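Local coordinates for hypothetical protein aq_1447 (PDB 1YVU), which uses short single-stranded DNA guides to bind complementary RNA targets and cleaves the target strand with the help of divalent metal ions, at residues 445-450 / 686-691; 528-533 / 697-702. One frame throughout, in Å; residues are numbered along the deposited sequence.

Contact 1. Residues 445-450 / 686-691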
# COMPACT_ATOMS: atom_id res chain seq x y z
N GLU A 445 -19.65 -6.35 -3.24
CA GLU A 445 -20.49 -7.15 -4.12
C GLU A 445 -21.04 -6.39 -5.31
O GLU A 445 -21.13 -6.94 -6.43
CB GLU A 445 -21.63 -7.74 -3.31
CG GLU A 445 -21.15 -8.60 -2.16
CD GLU A 445 -20.81 -10.03 -2.58
OE1 GLU A 445 -21.60 -10.64 -3.34
OE2 GLU A 445 -19.76 -10.55 -2.12
N LEU A 446 -21.40 -5.13 -5.06
CA LEU A 446 -21.92 -4.26 -6.10
C LEU A 446 -20.81 -3.66 -6.93
O LEU A 446 -21.06 -3.11 -8.01
CB LEU A 446 -22.79 -3.19 -5.51
CG LEU A 446 -24.11 -3.78 -5.05
CD1 LEU A 446 -24.86 -2.71 -4.27
CD2 LEU A 446 -24.95 -4.27 -6.23
N LEU A 447 -19.59 -3.85 -6.43
CA LEU A 447 -18.37 -3.42 -7.11
C LEU A 447 -18.03 -4.50 -8.11
O LEU A 447 -17.60 -4.22 -9.23
CB LEU A 447 -17.22 -3.30 -6.13
CG LEU A 447 -16.55 -1.96 -5.82
CD1 LEU A 447 -15.45 -2.23 -4.78
CD2 LEU A 447 -15.97 -1.31 -7.09
N LYS A 448 -18.25 -5.76 -7.69
CA LYS A 448 -17.98 -6.93 -8.54
C LYS A 448 -18.88 -6.94 -9.77
O LYS A 448 -18.43 -7.25 -10.88
CB LYS A 448 -18.18 -8.24 -7.78
CG LYS A 448 -17.20 -8.48 -6.64
CD LYS A 448 -17.35 -9.85 -6.00
CE LYS A 448 -16.70 -9.91 -4.62
NZ LYS A 448 -16.73 -11.29 -4.00
N LYS A 449 -20.15 -6.57 -9.56
CA LYS A 449 -21.16 -6.52 -10.62
C LYS A 449 -21.05 -5.23 -11.40
O LYS A 449 -21.71 -5.06 -12.44
CB LYS A 449 -22.53 -6.64 -10.02
CG LYS A 449 -22.73 -7.94 -9.35
CD LYS A 449 -23.82 -7.86 -8.35
CE LYS A 449 -24.09 -9.23 -7.77
NZ LYS A 449 -25.01 -10.00 -8.65
N MSE A 450 -20.21 -4.34 -10.88
CA MSE A 450 -19.90 -3.04 -11.47
C MSE A 450 -21.01 -2.03 -11.49
O MSE A 450 -20.96 -1.05 -12.23
CB MSE A 450 -19.24 -3.20 -12.85
CG MSE A 450 -17.93 -4.00 -12.75
SE MSE A 450 -17.17 -4.59 -14.40
CE MSE A 450 -18.61 -5.86 -14.96
N THR A 686 -8.60 -4.28 -8.71
CA THR A 686 -7.83 -5.33 -9.37
C THR A 686 -7.76 -6.59 -8.51
O THR A 686 -7.99 -7.69 -9.01
CB THR A 686 -6.39 -4.86 -9.66
OG1 THR A 686 -5.73 -4.53 -8.44
CG2 THR A 686 -6.39 -3.68 -10.58
N LYS A 687 -7.50 -6.44 -7.22
CA LYS A 687 -7.41 -7.57 -6.30
C LYS A 687 -8.74 -8.27 -6.10
O LYS A 687 -8.80 -9.40 -5.65
CB LYS A 687 -6.86 -7.11 -4.94
CG LYS A 687 -5.36 -6.90 -4.93
CD LYS A 687 -4.88 -6.23 -3.66
CE LYS A 687 -3.35 -6.18 -3.63
NZ LYS A 687 -2.76 -5.48 -2.43
N LEU A 688 -9.81 -7.58 -6.48
CA LEU A 688 -11.17 -8.07 -6.36
C LEU A 688 -11.56 -8.92 -7.58
O LEU A 688 -12.22 -9.97 -7.46
CB LEU A 688 -12.11 -6.87 -6.23
CG LEU A 688 -13.60 -7.05 -5.94
CD1 LEU A 688 -13.85 -7.46 -4.51
CD2 LEU A 688 -14.30 -5.79 -6.23
N MSE A 689 -11.13 -8.45 -8.75
CA MSE A 689 -11.40 -9.12 -10.00
C MSE A 689 -10.59 -10.39 -10.14
O MSE A 689 -11.03 -11.33 -10.79
CB MSE A 689 -11.17 -8.15 -11.17
CG MSE A 689 -12.05 -6.89 -11.18
SE MSE A 689 -13.94 -7.15 -10.78
CE MSE A 689 -14.37 -5.39 -10.08
N LEU A 690 -9.42 -10.42 -9.48
CA LEU A 690 -8.51 -11.59 -9.42
C LEU A 690 -9.18 -12.79 -8.70
O LEU A 690 -9.01 -13.95 -9.11
CB LEU A 690 -7.22 -11.22 -8.65
CG LEU A 690 -5.99 -10.55 -9.28
CD1 LEU A 690 -4.93 -10.34 -8.20
CD2 LEU A 690 -5.45 -11.40 -10.42
N ARG A 691 -9.94 -12.48 -7.65
CA ARG A 691 -10.70 -13.44 -6.84
C ARG A 691 -11.92 -13.97 -7.63
O ARG A 691 -12.74 -14.70 -7.09
CB ARG A 691 -11.21 -12.76 -5.55
CG ARG A 691 -10.12 -12.23 -4.62
CD ARG A 691 -10.64 -11.61 -3.31
NE ARG A 691 -9.50 -11.24 -2.45
CZ ARG A 691 -9.52 -11.17 -1.11
NH1 ARG A 691 -10.64 -11.44 -0.43
NH2 ARG A 691 -8.40 -10.89 -0.45
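Leu447 and Leu688 meet where a helix of the Mid domain, 437-448, packs against helix 682-690 of the PIWI domain, whose core is an RNase H fold. The join is small, burying 230 Å² in all, and no hydrogen bond crosses it.

Its apolar part centres on Leu688. CG of this leucine stands anti to the backbone N (chi1 -174°), and both methyls reach the Mid helix. Leu688 CD2 lies 3.8 Å from Leu447 CB. Its other methyl, Leu688 CD1, packs 3.8 Å from Lys448 CE. The lysine is used here for its hydrocarbon: its extended chain crosses the leucine at about a right angle, with CG and CE as the touching carbons. Lys448 NZ forms a long salt bridge within its own helix, to Glu445 OE2 at 3.6 Å.

On the PIWI side, Asp683, a ligand of the bound calcium ion, lies on the same helix as Leu688, their side chains about 10 Å apart. Elsewhere Leu447 touches Tyr704, and Met689 leans on Val516 of strand 515-522.

The remaining contact is of methyl with backbone. Selenomethionine Met689 bends at chi2 (-44°), and its terminal CE ends 3.5 Å from Leu447 O.

Contact 2. Residues 528-533 / 697-702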
# COMPACT_ATOMS: atom_id res chain seq x y z
N LEU A 528 -13.27 11.96 -16.41
CA LEU A 528 -13.01 10.60 -16.87
C LEU A 528 -13.33 10.36 -18.34
O LEU A 528 -14.49 10.38 -18.77
CB LEU A 528 -13.73 9.56 -15.99
CG LEU A 528 -13.37 8.08 -16.23
CD1 LEU A 528 -11.94 7.74 -15.69
CD2 LEU A 528 -14.40 7.17 -15.61
N VAL A 529 -12.27 10.11 -19.10
CA VAL A 529 -12.42 9.82 -20.49
C VAL A 529 -12.88 8.36 -20.61
O VAL A 529 -13.98 8.13 -21.08
CB VAL A 529 -11.14 10.11 -21.29
CG1 VAL A 529 -11.37 9.80 -22.77
CG2 VAL A 529 -10.74 11.56 -21.11
N ARG A 530 -12.07 7.39 -20.16
CA ARG A 530 -12.44 5.97 -20.20
C ARG A 530 -11.63 5.19 -19.22
O ARG A 530 -10.52 5.60 -18.91
CB ARG A 530 -12.10 5.29 -21.54
CG ARG A 530 -12.93 5.56 -22.77
CD ARG A 530 -14.41 5.27 -22.68
NE ARG A 530 -15.08 6.17 -23.62
CZ ARG A 530 -15.91 5.80 -24.58
NH1 ARG A 530 -16.22 4.51 -24.76
NH2 ARG A 530 -16.38 6.71 -25.44
N TYR A 531 -12.17 4.05 -18.78
CA TYR A 531 -11.43 3.12 -17.92
C TYR A 531 -11.33 1.83 -18.69
O TYR A 531 -12.12 1.58 -19.61
CB TYR A 531 -12.06 2.86 -16.52
CG TYR A 531 -13.45 2.22 -16.43
CD1 TYR A 531 -13.67 0.84 -16.70
CD2 TYR A 531 -14.55 2.98 -16.02
CE1 TYR A 531 -14.97 0.24 -16.56
CE2 TYR A 531 -15.85 2.40 -15.88
CZ TYR A 531 -16.06 1.04 -16.15
OH TYR A 531 -17.32 0.52 -15.98
N TYR A 532 -10.40 0.97 -18.29
CA TYR A 532 -10.25 -0.32 -18.95
C TYR A 532 -9.80 -1.36 -17.93
O TYR A 532 -8.71 -1.29 -17.35
CB TYR A 532 -9.31 -0.24 -20.16
CG TYR A 532 -9.36 -1.44 -21.08
CD1 TYR A 532 -10.56 -1.80 -21.78
CD2 TYR A 532 -8.21 -2.23 -21.28
CE1 TYR A 532 -10.59 -2.94 -22.65
CE2 TYR A 532 -8.23 -3.36 -22.15
CZ TYR A 532 -9.41 -3.71 -22.82
OH TYR A 532 -9.38 -4.85 -23.61
N LEU A 533 -10.69 -2.31 -17.73
CA LEU A 533 -10.47 -3.38 -16.79
C LEU A 533 -10.42 -4.70 -17.54
O LEU A 533 -11.40 -5.07 -18.17
CB LEU A 533 -11.61 -3.33 -15.78
CG LEU A 533 -11.70 -4.27 -14.59
CD1 LEU A 533 -10.41 -4.29 -13.80
CD2 LEU A 533 -12.85 -3.80 -13.70
N LYS A 697 -13.07 -8.02 -19.52
CA LYS A 697 -12.58 -7.22 -20.61
C LYS A 697 -13.73 -6.22 -20.66
O LYS A 697 -14.80 -6.54 -21.19
CB LYS A 697 -12.47 -8.01 -21.93
CG LYS A 697 -11.82 -7.21 -23.07
CD LYS A 697 -12.41 -7.59 -24.43
CE LYS A 697 -12.11 -6.57 -25.53
NZ LYS A 697 -12.89 -5.29 -25.42
N LYS A 698 -13.57 -5.11 -19.92
CA LYS A 698 -14.57 -4.05 -19.87
C LYS A 698 -13.96 -2.68 -19.98
O LYS A 698 -12.88 -2.40 -19.46
CB LYS A 698 -15.44 -4.10 -18.61
CG LYS A 698 -16.85 -3.53 -18.84
CD LYS A 698 -17.52 -3.06 -17.55
CE LYS A 698 -19.06 -2.97 -17.69
NZ LYS A 698 -19.79 -2.78 -16.38
N GLU A 699 -14.74 -1.81 -20.58
CA GLU A 699 -14.39 -0.44 -20.82
C GLU A 699 -15.63 0.38 -20.40
O GLU A 699 -16.76 -0.07 -20.56
CB GLU A 699 -14.12 -0.27 -22.32
CG GLU A 699 -13.48 1.04 -22.72
CD GLU A 699 -13.59 1.32 -24.19
OE1 GLU A 699 -13.14 0.50 -25.01
OE2 GLU A 699 -14.13 2.40 -24.53
N GLY A 700 -15.41 1.55 -19.84
CA GLY A 700 -16.53 2.38 -19.43
C GLY A 700 -16.09 3.81 -19.32
O GLY A 700 -14.96 4.13 -19.65
N ASP A 701 -16.96 4.63 -18.77
CA ASP A 701 -16.74 6.06 -18.63
C ASP A 701 -17.44 6.57 -17.37
O ASP A 701 -17.65 7.77 -17.19
CB ASP A 701 -17.31 6.76 -19.87
CG ASP A 701 -18.76 6.37 -20.17
OD1 ASP A 701 -19.26 5.37 -19.60
OD2 ASP A 701 -19.41 7.07 -20.97
N ILE A 702 -17.76 5.62 -16.49
CA ILE A 702 -18.47 5.85 -15.23
C ILE A 702 -17.53 5.60 -14.07
O ILE A 702 -16.73 4.65 -14.11
CB ILE A 702 -19.69 4.84 -15.13
CG1 ILE A 702 -20.71 5.10 -16.23
CG2 ILE A 702 -20.42 4.95 -13.85
CD1 ILE A 702 -21.25 3.80 -16.81
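Leu533 N donates to Lys698 O at 2.8 Å, and Lys698 N returns a bond of the same length to Leu533 O. Both are nearly straight, the first with an N-H...O angle of 168°. Strand 697-700 thereby joins strand 528-536 as an antiparallel edge strand of the PIWI domain's RNase H fold. Lys698 O also receives an approach from Tyr532 CA, a CA-H...O contact. Two residues further along strand 697-700, Gly700 joins Tyr531 in the next hydrogen-bonded pair; here each donor sits above the plane of the carbonyl it meets, and the Gly700 N to Tyr531 O bond is the longer, at 3.3 Å.

Beside this pair the Tyr531 ring folds over the glycine backbone. Its CG lies between the backbone N and the carbonyl carbon (chi1 62°), and Gly700 CA comes 3.7 Å from the Tyr531 ring centroid in a CH-pi contact over the face. Lys698 CD approaches the ring edge near OH.

The other side of the strands carries Tyr532 and Glu699. Glu699 CB meets the tyrosine ring in its plane at the edge, and Tyr532 OH lies 3.4 Å from Lys697 CG. The carboxylate turns to Arg530: Arg530 NH1 and Glu699 OE2, 3.0 Å apart, form a salt bridge whose hydrogen bond is weak and bent, the guanidinium and carboxylate planes standing 51° apart. Arg530 is held in a classic beta bulge with Val529, both facing Ile521.

Among the neighbours, Tyr532 and Glu699 lean on Leu554 of helix 542-557, whereas Leu533 touches Ile685 and Met689 of helix 682-690 and also packs on Val516 and Phe518 of strand 515-522.

Followed from the N terminus, the chain passes residues 445-450, which span the Mid-PIWI boundary, then 528-533 within the PIWI domain, and later returns through 686-691 and 697-702. Contact 1 therefore closes a loop of 235 residues and contact 2 one of 163, and the two cross, since their segments alternate. Helix 682-690 and strand 697-700 follow each other in sequence, so one C-terminal passage meets first the end of the Mid helix and then strand 528-536. The contacts also touch directly: Met450 SE packs 3.5 Å from Lys698 CD, and Met689 CG lies 4.0 Å from Leu533 CD1. The centres of contact 1 and contact 2 are about 14 Å apart.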